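FACT complex subunit SPT16 (Ashbya gossypii, PDB 6A8M) probably acts within the FACT complex as a histone chaperone that destabilises and restores nucleosomes, this chain being its N-terminal, peptidase-like part. Local coordinates at residues Asp193-Leu198 with Asn252-Ala257. Residues are numbered along the deposited sequence; the frame is centred on the assembly and turned at random.
Sequences DKFMNL and NYLDWA
F195 and W256 form an edge-to-face aromatic pair that ties helix 179-208 to the short strand 254-256 in the M24 peptidase-like (pita-bread) domain of SPT16, an example of a helix packed against a sheet through its apolar side chains. The outer edge of the indole six-membered ring is presented to the phenyl face; the two ring centroids lie 4.8 Å apart and the planes are inclined at 60°. W256 CH2 comes to 3.6 Å from F195 CG and touches CB as well, while CZ2 packs at 3.7 Å against F195 CD1. On the other flank of the phenyl ring, L254 CD2 meets the rim near the ring plane, 4.3 Å from F195 CE2. Both aromatic residues hold CG anti to the carbonyl carbon (chi1 -76° in F195, -71° in W256), so that each ring starts out beside its own backbone N; the CA atoms of the pair are 10.0 Å apart. With only an alanine at F195, the indole edge would probably face a gap and L254 CD2 would lose the ring rim it touches. Further out, I293 of strand 285-295 touches F195, L254 and W256, and L232 of helix 229-233 packs on F195 and L254. D255 is tied to R294 of the neighbouring strand 285-295 by backbone hydrogen bonding and a salt bridge, while the indole is anchored at its polar end by a hydrogen bond from W256 NE1 to E223 O.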
# COMPACT_ATOMS: atom_id res chain seq x y z
N ASP A 193 4.43 14.02 -4.57
CA ASP A 193 4.68 15.46 -4.49
C ASP A 193 4.42 16.16 -5.82
O ASP A 193 3.78 17.22 -5.86
CB ASP A 193 6.14 15.73 -4.10
CG ASP A 193 6.43 15.56 -2.62
OD1 ASP A 193 5.49 15.46 -1.80
OD2 ASP A 193 7.64 15.55 -2.30
N LYS A 194 4.93 15.60 -6.93
CA LYS A 194 4.80 16.27 -8.22
C LYS A 194 3.35 16.39 -8.64
O LYS A 194 2.93 17.41 -9.19
CB LYS A 194 5.56 15.51 -9.30
CG LYS A 194 7.05 15.51 -9.13
CD LYS A 194 7.58 16.92 -9.12
CE LYS A 194 9.01 16.93 -9.53
NZ LYS A 194 9.46 18.34 -9.70
N PHE A 195 2.58 15.33 -8.42
CA PHE A 195 1.17 15.35 -8.79
C PHE A 195 0.34 16.21 -7.85
O PHE A 195 -0.62 16.85 -8.30
CB PHE A 195 0.65 13.91 -8.89
CG PHE A 195 1.11 13.23 -10.15
CD1 PHE A 195 0.48 13.52 -11.35
CD2 PHE A 195 2.21 12.40 -10.15
CE1 PHE A 195 0.93 12.96 -12.55
CE2 PHE A 195 2.66 11.84 -11.34
CZ PHE A 195 2.02 12.12 -12.53
N MET A 196 0.69 16.27 -6.56
CA MET A 196 0.00 17.23 -5.70
C MET A 196 0.27 18.66 -6.17
O MET A 196 -0.64 19.51 -6.16
CB MET A 196 0.42 17.05 -4.23
CG MET A 196 -0.35 17.96 -3.25
SD MET A 196 -2.16 17.80 -3.34
CE MET A 196 -2.40 16.22 -2.52
N ASN A 197 1.50 18.95 -6.60
CA ASN A 197 1.79 20.27 -7.17
C ASN A 197 0.91 20.55 -8.38
O ASN A 197 0.37 21.66 -8.52
CB ASN A 197 3.25 20.39 -7.56
CG ASN A 197 3.55 21.74 -8.21
OD1 ASN A 197 3.46 22.77 -7.54
ND2 ASN A 197 3.82 21.75 -9.52
N LEU A 198 0.79 19.58 -9.29
CA LEU A 198 -0.05 19.76 -10.48
C LEU A 198 -1.49 19.97 -10.07
O LEU A 198 -2.19 20.79 -10.67
CB LEU A 198 0.03 18.54 -11.39
CG LEU A 198 1.22 18.31 -12.29
CD1 LEU A 198 0.99 17.00 -13.01
CD2 LEU A 198 1.38 19.46 -13.28
N ASN A 252 7.92 3.35 -16.94
CA ASN A 252 6.99 2.24 -17.08
C ASN A 252 6.58 1.64 -15.74
O ASN A 252 5.63 0.85 -15.71
CB ASN A 252 7.59 1.14 -17.95
CG ASN A 252 7.64 1.52 -19.41
OD1 ASN A 252 6.88 2.36 -19.88
ND2 ASN A 252 8.55 0.89 -20.15
N TYR A 253 7.27 1.97 -14.65
CA TYR A 253 6.93 1.43 -13.34
C TYR A 253 6.26 2.46 -12.42
O TYR A 253 6.15 2.20 -11.22
CB TYR A 253 8.17 0.88 -12.65
CG TYR A 253 8.76 -0.32 -13.34
CD1 TYR A 253 8.28 -1.59 -13.08
CD2 TYR A 253 9.83 -0.19 -14.22
CE1 TYR A 253 8.83 -2.71 -13.70
CE2 TYR A 253 10.38 -1.28 -14.85
CZ TYR A 253 9.88 -2.54 -14.59
OH TYR A 253 10.44 -3.64 -15.21
N LEU A 254 5.86 3.61 -12.95
CA LEU A 254 5.13 4.61 -12.17
C LEU A 254 3.64 4.48 -12.49
O LEU A 254 3.26 4.38 -13.66
CB LEU A 254 5.62 6.02 -12.50
CG LEU A 254 5.19 7.08 -11.50
CD1 LEU A 254 6.14 7.10 -10.32
CD2 LEU A 254 5.12 8.46 -12.18
N ASP A 255 2.80 4.47 -11.44
CA ASP A 255 1.36 4.37 -11.62
C ASP A 255 0.67 5.07 -10.44
O ASP A 255 1.32 5.49 -9.48
CB ASP A 255 0.93 2.89 -11.74
CG ASP A 255 -0.45 2.70 -12.37
OD1 ASP A 255 -1.10 3.69 -12.77
OD2 ASP A 255 -0.87 1.53 -12.47
N TRP A 256 -0.64 5.19 -10.50
CA TRP A 256 -1.40 5.66 -9.35
C TRP A 256 -1.60 4.53 -8.34
O TRP A 256 -1.82 3.37 -8.72
CB TRP A 256 -2.78 6.17 -9.77
CG TRP A 256 -2.75 7.46 -10.50
CD1 TRP A 256 -3.01 7.66 -11.83
CD2 TRP A 256 -2.43 8.75 -9.96
NE1 TRP A 256 -2.89 8.99 -12.14
CE2 TRP A 256 -2.52 9.68 -11.01
CE3 TRP A 256 -2.08 9.20 -8.68
CZ2 TRP A 256 -2.28 11.04 -10.83
CZ3 TRP A 256 -1.83 10.55 -8.51
CH2 TRP A 256 -1.94 11.46 -9.57
N ALA A 257 -1.55 4.87 -7.04
CA ALA A 257 -1.97 3.92 -6.02
C ALA A 257 -3.49 3.84 -5.89
O ALA A 257 -4.03 2.82 -5.44
CB ALA A 257 -1.36 4.28 -4.67